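Local coordinates for tube-forming protein in Mycobacterial Envelpe, TiME (Mycolicibacterium smegmatis, PDB 7CU9) that probably forms a tubular, envelope-spanning channel in the mycobacterial outer envelope that may serve in protein secretion, at residues 148-153 and 166-172; 48-52 and 139-143; 19-23 and 176-180; 136-140 and 152-158. All blocks are in the same frame, centred on the assembly; numbering follows the deposited sequence.

Contact 1: residues 148-153 and 166-172; sequences DRRCFN and KVCQSGN
Two reciprocal pairs of backbone hydrogen bonds set the register: Phe-152 N to Val-167 O and Val-167 N to Phe-152 O, both 2.9 Å, then Arg-150 N to Gln-169 O at 3.0 Å and Gln-169 N to Arg-150 O at 3.1 Å. Segments 150-153 and 166-169 run antiparallel at 164°, axes 4.5 Å apart. Between these pairs sits the non-hydrogen-bonded pair Cys-151/Cys-168, CA atoms 4.0 Å apart; both side chains are m and their SG atoms bond at 2.1 Å (chi3 111°), a cross-strand disulfide that ties together the hairpin of strands 150-158 and 161-169. Arg-150 NH2 also donates to Gly-171 O (3.3 Å), in the loop after strand 161-169, and one water joins Arg-150 NE (2.9 Å), Asp-148 O (2.6 Å) and Gly-171 O (2.7 Å). Gly-171 adopts positive phi (59°). Asn-172 ND2 hydrogen-bonds Asp-62 OD1 of the second subunit; its OD1, which caps Gly-174 N, also lies over a face of the Phe-152 ring, 3.3 Å from Phe-152 CZ. Beside the disulfide, Lys-166 CG packs 4.0 Å from Cys-151 CB. Strands 137-144 and 77-89 flank the hairpin, and Phe-152 and Val-167 touch Val-177 of helix 174-185.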
loop_
_atom_site.group_PDB
_atom_site.type_symbol
_atom_site.label_atom_id
_atom_site.label_comp_id
_atom_site.label_asym_id
_atom_site.label_seq_id
_atom_site.Cartn_x
_atom_site.Cartn_y
_atom_site.Cartn_z
ATOM N N ASP B 148 11.944 -6.601 -3.174
ATOM C CA ASP B 148 10.567 -6.475 -3.716
ATOM C C ASP B 148 10.173 -4.994 -3.752
ATOM O O ASP B 148 8.971 -4.713 -3.855
ATOM C CB ASP B 148 9.575 -7.310 -2.904
ATOM C CG ASP B 148 9.406 -6.879 -1.456
ATOM O OD1 ASP B 148 10.189 -6.024 -0.994
ATOM O OD2 ASP B 148 8.488 -7.409 -0.796
ATOM N N ARG B 149 11.137 -4.075 -3.650
ATOM C CA ARG B 149 10.841 -2.620 -3.680
ATOM C C ARG B 149 10.703 -2.168 -5.136
ATOM O O ARG B 149 11.668 -2.318 -5.917
ATOM C CB ARG B 149 11.921 -1.810 -2.968
ATOM C CG ARG B 149 11.599 -0.325 -2.902
ATOM C CD ARG B 149 12.623 0.391 -2.059
ATOM N NE ARG B 149 12.379 1.814 -1.881
ATOM C CZ ARG B 149 11.519 2.356 -1.022
ATOM N NH1 ARG B 149 10.742 1.602 -0.262
ATOM N NH2 ARG B 149 11.432 3.674 -0.942
ATOM N N ARG B 150 9.542 -1.615 -5.483
ATOM C CA ARG B 150 9.279 -1.090 -6.842
ATOM C C ARG B 150 8.768 0.343 -6.725
ATOM O O ARG B 150 8.002 0.641 -5.795
ATOM C CB ARG B 150 8.304 -1.979 -7.616
ATOM C CG ARG B 150 8.887 -3.349 -7.935
ATOM C CD ARG B 150 8.050 -4.138 -8.908
ATOM N NE ARG B 150 6.767 -4.478 -8.303
ATOM C CZ ARG B 150 5.677 -4.833 -8.973
ATOM N NH1 ARG B 150 5.696 -4.929 -10.293
ATOM N NH2 ARG B 150 4.561 -5.103 -8.317
ATOM N N CYS B 151 9.241 1.192 -7.629
ATOM C CA CYS B 151 8.761 2.580 -7.796
ATOM C C CYS B 151 7.896 2.617 -9.051
ATOM O O CYS B 151 8.428 2.344 -10.133
ATOM C CB CYS B 151 9.918 3.559 -7.911
ATOM S SG CYS B 151 10.964 3.603 -6.432
ATOM N N PHE B 152 6.610 2.911 -8.886
ATOM C CA PHE B 152 5.650 3.118 -9.994
ATOM C C PHE B 152 5.626 4.608 -10.327
ATOM O O PHE B 152 5.402 5.443 -9.433
ATOM C CB PHE B 152 4.270 2.581 -9.621
ATOM C CG PHE B 152 4.167 1.085 -9.746
ATOM C CD1 PHE B 152 4.803 0.254 -8.837
ATOM C CD2 PHE B 152 3.466 0.509 -10.791
ATOM C CE1 PHE B 152 4.725 -1.125 -8.963
ATOM C CE2 PHE B 152 3.387 -0.870 -10.915
ATOM C CZ PHE B 152 4.021 -1.683 -10.003
ATOM N N ASN B 153 5.887 4.918 -11.591
ATOM C CA ASN B 153 6.045 6.306 -12.085
ATOM C C ASN B 153 4.953 6.588 -13.109
ATOM O O ASN B 153 4.643 5.691 -13.909
ATOM C CB ASN B 153 7.407 6.520 -12.738
ATOM C CG ASN B 153 8.568 6.327 -11.788
ATOM O OD1 ASN B 153 9.170 7.297 -11.343
ATOM N ND2 ASN B 153 8.896 5.081 -11.486
ATOM N N LYS B 166 5.631 9.546 -8.414
ATOM C CA LYS B 166 6.378 8.298 -8.164
ATOM C C LYS B 166 5.955 7.793 -6.789
ATOM O O LYS B 166 5.999 8.585 -5.836
ATOM C CB LYS B 166 7.877 8.587 -8.247
ATOM C CG LYS B 166 8.801 7.436 -7.884
ATOM C CD LYS B 166 10.254 7.847 -7.873
ATOM C CE LYS B 166 10.648 8.571 -6.601
ATOM N NZ LYS B 166 12.083 8.932 -6.591
ATOM N N VAL B 167 5.531 6.536 -6.711
ATOM C CA VAL B 167 5.214 5.858 -5.424
ATOM C C VAL B 167 6.121 4.636 -5.314
ATOM O O VAL B 167 6.037 3.765 -6.194
ATOM C CB VAL B 167 3.727 5.492 -5.317
ATOM C CG1 VAL B 167 3.462 4.650 -4.079
ATOM C CG2 VAL B 167 2.847 6.735 -5.321
ATOM N N CYS B 168 6.966 4.619 -4.282
ATOM C CA CYS B 168 7.962 3.557 -4.011
ATOM C C CYS B 168 7.521 2.787 -2.768
ATOM O O CYS B 168 7.159 3.423 -1.761
ATOM C CB CYS B 168 9.349 4.133 -3.774
ATOM S SG CYS B 168 10.032 5.044 -5.185
ATOM N N GLN B 169 7.543 1.463 -2.847
ATOM C CA GLN B 169 7.079 0.571 -1.762
ATOM C C GLN B 169 7.292 -0.872 -2.200
ATOM O O GLN B 169 7.512 -1.120 -3.392
ATOM C CB GLN B 169 5.598 0.796 -1.450
ATOM C CG GLN B 169 4.700 0.814 -2.683
ATOM C CD GLN B 169 3.235 0.827 -2.321
ATOM O OE1 GLN B 169 2.656 1.868 -2.030
ATOM N NE2 GLN B 169 2.619 -0.343 -2.339
ATOM N N SER B 170 7.197 -1.806 -1.259
ATOM C CA SER B 170 6.967 -3.221 -1.608
ATOM C C SER B 170 5.571 -3.343 -2.235
ATOM O O SER B 170 4.837 -2.325 -2.304
ATOM C CB SER B 170 7.154 -4.102 -0.405
ATOM O OG SER B 170 6.248 -3.747 0.620
ATOM N N GLY B 171 5.212 -4.524 -2.726
ATOM C CA GLY B 171 3.923 -4.722 -3.404
ATOM C C GLY B 171 3.795 -3.797 -4.602
ATOM O O GLY B 171 4.767 -3.691 -5.371
ATOM N N ASN B 172 2.650 -3.134 -4.752
ATOM C CA ASN B 172 2.281 -2.426 -6.007
ATOM C C ASN B 172 1.846 -0.995 -5.691
ATOM O O ASN B 172 0.690 -0.804 -5.273
ATOM C CB ASN B 172 1.185 -3.187 -6.743
ATOM C CG ASN B 172 0.998 -2.734 -8.173
ATOM O OD1 ASN B 172 1.130 -1.551 -8.481
ATOM N ND2 ASN B 172 0.694 -3.671 -9.053
HETATM O O HOH W 1 6.969 -5.228 -5.500
HETATM O O HOH W 2 6.043 -7.258 -2.102
HETATM O O HOH W 3 5.489 -0.857 -5.760
#

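Contact 2: residues 48-52 and 139-143; sequences NWADI and DWVKQ
Strand 139-143 is extended, so its side chains alternate, and two of them, Trp-140 and Lys-142, point toward the weakly bonded helical turn at 48-50. Asp-139 points away from that turn and bonds Thr-154 instead. Trp-140 follows, with chi1 p (66°) and chi2 87°, which lays its indole flat on that of Trp-49 (chi1 m, -86°; chi2 14°). The five-membered rings stack face to face, centroids 3.6 Å apart and planes 7° from parallel. Each tryptophan also sets its CB over the other's indole: Trp-140 CB is 3.5 Å from the centroid of the Trp-49 six-membered ring, 4° off the normal, and Trp-49 CB is 3.8 Å from the centroid of the Trp-140 five-membered ring. Trp-140 NE1 donates to Trp-49 O at 2.8 Å. The short helix 47-50 is thereby held on one face of the antiparallel sheet of this PknH-like domain, with Trp-49 also touching Cys-109, half of the disulfide to Cys-46. Val-141 points away from the turn, toward the sheet face where Phe-152 lies. Lys-142 is p at chi1 and then fully extended (t, t, t), which carries NZ to Ala-50 O at 2.8 Å, while it makes a cation-pi contact with Trp-126.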
loop_
_atom_site.group_PDB
_atom_site.type_symbol
_atom_site.label_atom_id
_atom_site.label_comp_id
_atom_site.label_asym_id
_atom_site.label_seq_id
_atom_site.Cartn_x
_atom_site.Cartn_y
_atom_site.Cartn_z
ATOM N N ASN B 48 16.130 9.515 -17.618
ATOM C CA ASN B 48 14.841 10.232 -17.432
ATOM C C ASN B 48 13.745 9.274 -16.956
ATOM O O ASN B 48 12.603 9.720 -16.829
ATOM C CB ASN B 48 14.468 11.031 -18.676
ATOM C CG ASN B 48 15.456 12.141 -18.952
ATOM O OD1 ASN B 48 16.365 12.389 -18.157
ATOM N ND2 ASN B 48 15.286 12.808 -20.080
ATOM N N TRP B 49 14.090 8.020 -16.643
ATOM C CA TRP B 49 13.213 7.081 -15.897
ATOM C C TRP B 49 13.711 6.916 -14.455
ATOM O O TRP B 49 12.926 6.466 -13.607
ATOM C CB TRP B 49 13.147 5.727 -16.614
ATOM C CG TRP B 49 12.107 5.623 -17.689
ATOM C CD1 TRP B 49 11.394 6.630 -18.282
ATOM C CD2 TRP B 49 11.661 4.403 -18.305
ATOM N NE1 TRP B 49 10.538 6.119 -19.222
ATOM C CE2 TRP B 49 10.680 4.752 -19.257
ATOM C CE3 TRP B 49 11.989 3.053 -18.129
ATOM C CZ2 TRP B 49 10.027 3.791 -20.029
ATOM C CZ3 TRP B 49 11.341 2.107 -18.891
ATOM C CH2 TRP B 49 10.375 2.474 -19.827
ATOM N N ALA B 50 14.976 7.237 -14.175
ATOM C CA ALA B 50 15.628 6.937 -12.877
ATOM C C ALA B 50 15.037 7.794 -11.749
ATOM O O ALA B 50 15.079 7.369 -10.585
ATOM C CB ALA B 50 17.123 7.118 -13.005
ATOM N N ASP B 51 14.493 8.965 -12.073
ATOM C CA ASP B 51 13.767 9.810 -11.094
ATOM C C ASP B 51 12.917 10.807 -11.878
ATOM O O ASP B 51 12.985 10.811 -13.114
ATOM C CB ASP B 51 14.733 10.517 -10.136
ATOM C CG ASP B 51 14.133 10.912 -8.794
ATOM O OD1 ASP B 51 12.902 10.795 -8.623
ATOM O OD2 ASP B 51 14.921 11.304 -7.916
ATOM N N ILE B 52 12.139 11.601 -11.157
ATOM C CA ILE B 52 11.239 12.647 -11.721
ATOM C C ILE B 52 11.708 14.030 -11.253
ATOM O O ILE B 52 12.570 14.119 -10.356
ATOM C CB ILE B 52 9.778 12.357 -11.328
ATOM C CG1 ILE B 52 9.563 12.390 -9.811
ATOM C CG2 ILE B 52 9.334 11.025 -11.919
ATOM C CD1 ILE B 52 8.113 12.430 -9.413
ATOM N N ASP B 139 4.064 5.717 -18.394
ATOM C CA ASP B 139 4.209 5.001 -17.105
ATOM C C ASP B 139 5.412 4.073 -17.202
ATOM O O ASP B 139 5.708 3.553 -18.299
ATOM C CB ASP B 139 2.953 4.211 -16.752
ATOM C CG ASP B 139 1.731 5.078 -16.504
ATOM O OD1 ASP B 139 1.868 6.317 -16.523
ATOM O OD2 ASP B 139 0.654 4.498 -16.310
ATOM N N TRP B 140 6.091 3.869 -16.085
ATOM C CA TRP B 140 7.183 2.876 -16.011
ATOM C C TRP B 140 7.396 2.487 -14.556
ATOM O O TRP B 140 6.866 3.171 -13.656
ATOM C CB TRP B 140 8.463 3.413 -16.650
ATOM C CG TRP B 140 9.077 4.569 -15.922
ATOM C CD1 TRP B 140 9.962 4.516 -14.885
ATOM C CD2 TRP B 140 8.870 5.962 -16.201
ATOM N NE1 TRP B 140 10.318 5.781 -14.497
ATOM C CE2 TRP B 140 9.656 6.688 -15.282
ATOM C CE3 TRP B 140 8.101 6.661 -17.136
ATOM C CZ2 TRP B 140 9.708 8.081 -15.287
ATOM C CZ3 TRP B 140 8.145 8.038 -17.131
ATOM C CH2 TRP B 140 8.936 8.736 -16.218
ATOM N N VAL B 141 8.142 1.409 -14.363
ATOM C CA VAL B 141 8.459 0.850 -13.027
ATOM C C VAL B 141 9.968 0.645 -12.947
ATOM O O VAL B 141 10.571 0.270 -13.961
ATOM C CB VAL B 141 7.691 -0.462 -12.794
ATOM C CG1 VAL B 141 7.997 -1.043 -11.421
ATOM C CG2 VAL B 141 6.196 -0.273 -12.982
ATOM N N LYS B 142 10.551 0.899 -11.782
ATOM C CA LYS B 142 11.931 0.448 -11.482
ATOM C C LYS B 142 11.877 -0.407 -10.220
ATOM O O LYS B 142 11.117 -0.087 -9.295
ATOM C CB LYS B 142 12.913 1.621 -11.422
ATOM C CG LYS B 142 12.654 2.666 -10.352
ATOM C CD LYS B 142 13.799 3.660 -10.201
ATOM C CE LYS B 142 13.659 4.510 -8.956
ATOM N NZ LYS B 142 14.883 5.296 -8.686
ATOM N N GLN B 143 12.626 -1.502 -10.230
ATOM C CA GLN B 143 12.696 -2.458 -9.102
ATOM C C GLN B 143 14.134 -2.492 -8.598
ATOM O O GLN B 143 15.051 -2.622 -9.434
ATOM C CB GLN B 143 12.255 -3.848 -9.540
ATOM C CG GLN B 143 12.334 -4.864 -8.410
ATOM C CD GLN B 143 11.474 -6.078 -8.645
ATOM O OE1 GLN B 143 10.879 -6.256 -9.705
ATOM N NE2 GLN B 143 11.393 -6.926 -7.634
#

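Contact 3: residues 19-23 and 176-180; sequences SNIVG and AVNVL
Ile-21, near the end of helix 15-22, is the side chain that fills the gap to helix 174-185: its CB points toward 176-180 and it has 94 Å² covered by that segment. With chi1 m (-69°) and chi2 t (165°), it sends CG2 to 3.7 Å from Val-179 CG1 and 4.3 Å from Ala-176 CB, while CD1 reaches 3.9 Å from Leu-180 CD1. Val-179 is t; Leu-180 is t at chi1 and p at chi2 (54°). Val-22, chi1 m, adds a contact of CG1 with Ala-176 CB at 4.0 Å, where the CA atoms of Val-22 and Ala-176 are 5.3 Å apart; the small methyl of Ala-176 permits this close approach. Gly-23, just past helix 15-22, leaves helical geometry with phi/psi 68°/46°, its N still bonded to Ser-19 O at 2.9 Å. Val-22 and Leu-180 both rest on Val-82 of strand 77-89, so the pair of helices covers one face of the sheet, and Ala-176 also packs on Pro-5 of the second subunit. Ile-21 CG2 lies 3.5 Å from Ala-176 O, a van der Waals contact; that oxygen serves its own helix, accepting Leu-180 N at 2.8 Å. Aliphatic packing and shape fit, rather than polar pairing, join these two helices.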
loop_
_atom_site.group_PDB
_atom_site.type_symbol
_atom_site.label_atom_id
_atom_site.label_comp_id
_atom_site.label_asym_id
_atom_site.label_seq_id
_atom_site.Cartn_x
_atom_site.Cartn_y
_atom_site.Cartn_z
ATOM N N SER B 19 -0.499 10.466 2.596
ATOM C CA SER B 19 -0.819 9.389 3.571
ATOM C C SER B 19 -2.209 8.809 3.273
ATOM O O SER B 19 -2.350 7.573 3.268
ATOM C CB SER B 19 -0.715 9.880 4.992
ATOM O OG SER B 19 -1.181 8.884 5.895
ATOM N N ASN B 20 -3.205 9.668 3.034
ATOM C CA ASN B 20 -4.597 9.258 2.722
ATOM C C ASN B 20 -4.639 8.454 1.420
ATOM O O ASN B 20 -5.501 7.564 1.308
ATOM C CB ASN B 20 -5.539 10.460 2.637
ATOM C CG ASN B 20 -5.824 11.064 3.995
ATOM O OD1 ASN B 20 -5.571 10.439 5.026
ATOM N ND2 ASN B 20 -6.354 12.274 4.005
ATOM N N ILE B 21 -3.765 8.770 0.460
ATOM C CA ILE B 21 -3.764 8.128 -0.886
ATOM C C ILE B 21 -3.075 6.757 -0.819
ATOM O O ILE B 21 -3.618 5.814 -1.414
ATOM C CB ILE B 21 -3.123 9.064 -1.927
ATOM C CG1 ILE B 21 -4.016 10.280 -2.172
ATOM C CG2 ILE B 21 -2.811 8.321 -3.219
ATOM C CD1 ILE B 21 -3.326 11.410 -2.888
ATOM N N VAL B 22 -1.913 6.644 -0.174
ATOM C CA VAL B 22 -1.138 5.363 -0.140
ATOM C C VAL B 22 -1.692 4.436 0.948
ATOM O O VAL B 22 -1.389 3.229 0.885
ATOM C CB VAL B 22 0.380 5.581 0.027
ATOM C CG1 VAL B 22 0.948 6.409 -1.111
ATOM C CG2 VAL B 22 0.759 6.173 1.372
ATOM N N GLY B 23 -2.461 4.964 1.904
ATOM C CA GLY B 23 -3.012 4.184 3.032
ATOM C C GLY B 23 -1.928 3.728 3.990
ATOM O O GLY B 23 -1.911 2.536 4.359
ATOM N N ALA B 176 -1.896 3.677 -6.202
ATOM C CA ALA B 176 -1.679 4.932 -5.444
ATOM C C ALA B 176 -1.128 6.021 -6.370
ATOM O O ALA B 176 -1.593 7.168 -6.275
ATOM C CB ALA B 176 -0.762 4.704 -4.272
ATOM N N VAL B 177 -0.191 5.698 -7.256
ATOM C CA VAL B 177 0.419 6.765 -8.103
ATOM C C VAL B 177 -0.653 7.293 -9.065
ATOM O O VAL B 177 -0.639 8.506 -9.378
ATOM C CB VAL B 177 1.714 6.308 -8.800
ATOM C CG1 VAL B 177 1.471 5.465 -10.042
ATOM C CG2 VAL B 177 2.591 7.508 -9.133
ATOM N N ASN B 178 -1.598 6.449 -9.478
ATOM C CA ASN B 178 -2.712 6.874 -10.369
ATOM C C ASN B 178 -3.678 7.770 -9.588
ATOM O O ASN B 178 -4.099 8.801 -10.138
ATOM C CB ASN B 178 -3.418 5.676 -11.002
ATOM C CG ASN B 178 -2.554 4.999 -12.042
ATOM O OD1 ASN B 178 -1.570 5.573 -12.504
ATOM N ND2 ASN B 178 -2.902 3.773 -12.396
ATOM N N VAL B 179 -4.013 7.411 -8.346
ATOM C CA VAL B 179 -4.894 8.272 -7.503
ATOM C C VAL B 179 -4.192 9.623 -7.304
ATOM O O VAL B 179 -4.846 10.669 -7.453
ATOM C CB VAL B 179 -5.238 7.612 -6.156
ATOM C CG1 VAL B 179 -5.916 8.594 -5.218
ATOM C CG2 VAL B 179 -6.102 6.374 -6.341
ATOM N N LEU B 180 -2.898 9.595 -6.991
ATOM C CA LEU B 180 -2.095 10.811 -6.702
ATOM C C LEU B 180 -2.059 11.710 -7.943
ATOM O O LEU B 180 -2.335 12.907 -7.804
ATOM C CB LEU B 180 -0.690 10.392 -6.268
ATOM C CG LEU B 180 0.304 11.528 -6.030
ATOM C CD1 LEU B 180 -0.248 12.561 -5.050
ATOM C CD2 LEU B 180 1.632 10.976 -5.545
#

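Contact 4: residues 136-140 and 152-158; sequences ADADW and FNTTRKR
Trp-140 lies across Asn-153: chi1 p (66°) turns its indole so that Asn-153 CB sits over the five-membered ring, 3.5 Å from the centroid and 19° off the normal, while Trp-49 stacks on the opposite face. Segments 137-140 and 152-158 run antiparallel at 170°, axes 4.7 Å apart. Hydrogen-bonded pairs are Trp-140/Asn-153 (Asn-153 N to Trp-140 O 2.9 Å, Trp-140 N to Asn-153 O 3.2 Å) and Ala-138/Thr-155 (Thr-155 N to Ala-138 O 2.8 Å, Ala-138 N to Thr-155 O 2.9 Å); Lys-157 N also reaches Ala-136 O at 2.9 Å. On the face of Asp-137 and Asp-139, Thr-154 OG1 donates to Asp-139 OD1 (2.7 Å), and Asp-137 OD2 takes a salt bridge from Arg-158 NH2 at 2.7 Å, with a long one to Arg-156 NE at 4.0 Å. This antiparallel hairpin is covered by helix 174-185 on the face of Thr-154 and Arg-156, and by helix 92-103 on the Ala-138 and Trp-140 face, with strand 161-169 alongside.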
loop_
_atom_site.group_PDB
_atom_site.type_symbol
_atom_site.label_atom_id
_atom_site.label_comp_id
_atom_site.label_asym_id
_atom_site.label_seq_id
_atom_site.Cartn_x
_atom_site.Cartn_y
_atom_site.Cartn_z
ATOM N N ALA B 136 0.290 11.477 -24.334
ATOM C CA ALA B 136 0.288 12.439 -23.206
ATOM C C ALA B 136 0.382 11.733 -21.850
ATOM O O ALA B 136 0.194 12.407 -20.827
ATOM C CB ALA B 136 -0.952 13.294 -23.292
ATOM N N ASP B 137 0.691 10.436 -21.846
ATOM C CA ASP B 137 0.774 9.610 -20.617
ATOM C C ASP B 137 1.886 8.585 -20.807
ATOM O O ASP B 137 1.819 7.822 -21.780
ATOM C CB ASP B 137 -0.550 8.910 -20.321
ATOM C CG ASP B 137 -1.695 9.859 -20.034
ATOM O OD1 ASP B 137 -2.260 10.415 -21.004
ATOM O OD2 ASP B 137 -2.021 10.025 -18.849
ATOM N N ALA B 138 2.867 8.572 -19.909
ATOM C CA ALA B 138 3.983 7.603 -19.926
ATOM C C ALA B 138 4.152 7.036 -18.516
ATOM O O ALA B 138 4.348 7.823 -17.571
ATOM C CB ALA B 138 5.244 8.250 -20.431
ATOM N N ASP B 139 4.064 5.717 -18.394
ATOM C CA ASP B 139 4.209 5.001 -17.105
ATOM C C ASP B 139 5.412 4.073 -17.202
ATOM O O ASP B 139 5.708 3.553 -18.299
ATOM C CB ASP B 139 2.953 4.211 -16.752
ATOM C CG ASP B 139 1.731 5.078 -16.504
ATOM O OD1 ASP B 139 1.868 6.317 -16.523
ATOM O OD2 ASP B 139 0.654 4.498 -16.310
ATOM N N TRP B 140 6.091 3.869 -16.085
ATOM C CA TRP B 140 7.183 2.876 -16.011
ATOM C C TRP B 140 7.396 2.487 -14.556
ATOM O O TRP B 140 6.866 3.171 -13.656
ATOM C CB TRP B 140 8.463 3.413 -16.650
ATOM C CG TRP B 140 9.077 4.569 -15.922
ATOM C CD1 TRP B 140 9.962 4.516 -14.885
ATOM C CD2 TRP B 140 8.870 5.962 -16.201
ATOM N NE1 TRP B 140 10.318 5.781 -14.497
ATOM C CE2 TRP B 140 9.656 6.688 -15.282
ATOM C CE3 TRP B 140 8.101 6.661 -17.136
ATOM C CZ2 TRP B 140 9.708 8.081 -15.287
ATOM C CZ3 TRP B 140 8.145 8.038 -17.131
ATOM C CH2 TRP B 140 8.936 8.736 -16.218
ATOM N N PHE B 152 6.610 2.911 -8.886
ATOM C CA PHE B 152 5.650 3.118 -9.994
ATOM C C PHE B 152 5.626 4.608 -10.327
ATOM O O PHE B 152 5.402 5.443 -9.433
ATOM C CB PHE B 152 4.270 2.581 -9.621
ATOM C CG PHE B 152 4.167 1.085 -9.746
ATOM C CD1 PHE B 152 4.803 0.254 -8.837
ATOM C CD2 PHE B 152 3.466 0.509 -10.791
ATOM C CE1 PHE B 152 4.725 -1.125 -8.963
ATOM C CE2 PHE B 152 3.387 -0.870 -10.915
ATOM C CZ PHE B 152 4.021 -1.683 -10.003
ATOM N N ASN B 153 5.887 4.918 -11.591
ATOM C CA ASN B 153 6.045 6.306 -12.085
ATOM C C ASN B 153 4.953 6.588 -13.109
ATOM O O ASN B 153 4.643 5.691 -13.909
ATOM C CB ASN B 153 7.407 6.520 -12.738
ATOM C CG ASN B 153 8.568 6.327 -11.788
ATOM O OD1 ASN B 153 9.170 7.297 -11.343
ATOM N ND2 ASN B 153 8.896 5.081 -11.486
ATOM N N THR B 154 4.417 7.804 -13.100
ATOM C CA THR B 154 3.509 8.289 -14.167
ATOM C C THR B 154 3.925 9.710 -14.545
ATOM O O THR B 154 4.229 10.518 -13.642
ATOM C CB THR B 154 2.035 8.158 -13.770
ATOM O OG1 THR B 154 1.274 8.386 -14.959
ATOM C CG2 THR B 154 1.610 9.113 -12.679
ATOM N N THR B 155 3.989 9.963 -15.847
ATOM C CA THR B 155 4.278 11.287 -16.439
ATOM C C THR B 155 3.076 11.666 -17.291
ATOM O O THR B 155 2.692 10.867 -18.164
ATOM C CB THR B 155 5.562 11.252 -17.269
ATOM O OG1 THR B 155 6.620 10.951 -16.362
ATOM C CG2 THR B 155 5.826 12.551 -17.999
ATOM N N ARG B 156 2.494 12.832 -17.046
ATOM C CA ARG B 156 1.244 13.215 -17.732
ATOM C C ARG B 156 1.359 14.643 -18.227
ATOM O O ARG B 156 1.731 15.527 -17.448
ATOM C CB ARG B 156 0.060 13.012 -16.799
ATOM C CG ARG B 156 -0.014 11.575 -16.320
ATOM C CD ARG B 156 -1.235 11.358 -15.495
ATOM N NE ARG B 156 -1.219 10.009 -14.975
ATOM C CZ ARG B 156 -2.245 9.462 -14.354
ATOM N NH1 ARG B 156 -3.346 10.171 -14.164
ATOM N NH2 ARG B 156 -2.156 8.222 -13.908
ATOM N N LYS B 157 1.055 14.818 -19.506
ATOM C CA LYS B 157 1.031 16.133 -20.180
ATOM C C LYS B 157 -0.437 16.546 -20.261
ATOM O O LYS B 157 -1.238 15.779 -20.816
ATOM C CB LYS B 157 1.736 15.987 -21.526
ATOM C CG LYS B 157 2.052 17.290 -22.236
ATOM C CD LYS B 157 0.834 17.967 -22.776
ATOM C CE LYS B 157 1.114 18.740 -24.041
ATOM N NZ LYS B 157 -0.119 19.402 -24.514
ATOM N N ARG B 158 -0.781 17.690 -19.680
ATOM C CA ARG B 158 -2.173 18.197 -19.632
ATOM C C ARG B 158 -2.119 19.674 -20.008
ATOM O O ARG B 158 -1.596 20.450 -19.210
ATOM C CB ARG B 158 -2.784 17.959 -18.247
ATOM C CG ARG B 158 -2.845 16.496 -17.827
ATOM C CD ARG B 158 -3.852 15.729 -18.661
ATOM N NE ARG B 158 -4.043 14.356 -18.199
ATOM C CZ ARG B 158 -3.391 13.289 -18.654
ATOM N NH1 ARG B 158 -2.471 13.389 -19.598
ATOM N NH2 ARG B 158 -3.677 12.101 -18.147
#

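How the contacts relate
Contacts 1 and 4 use neighbouring parts of strand 150-158, sharing Phe-152 and Asn-153, and pair it with a different strand on each side; both rest on backbone hydrogen bonds, one adding a disulfide, the other a partly exposed charge network. Contact 2, wholly buried, borrows Asp-139 and Trp-140 from contact 4 and relies on an indole stack and two side-chain-to-backbone hydrogen bonds; it meets contact 1 through the Lys-166 to Asp-51 salt bridge. Contact 3 is aliphatic; its centre lies about 14 Å from the chain centre, against about 8 Å for the centres of contacts 2 and 4. Its Val-177 packs on Phe-152 and Val-167 of contact 1. Contacts 1 and 3 both reach the second subunit, unlike 2 and 4.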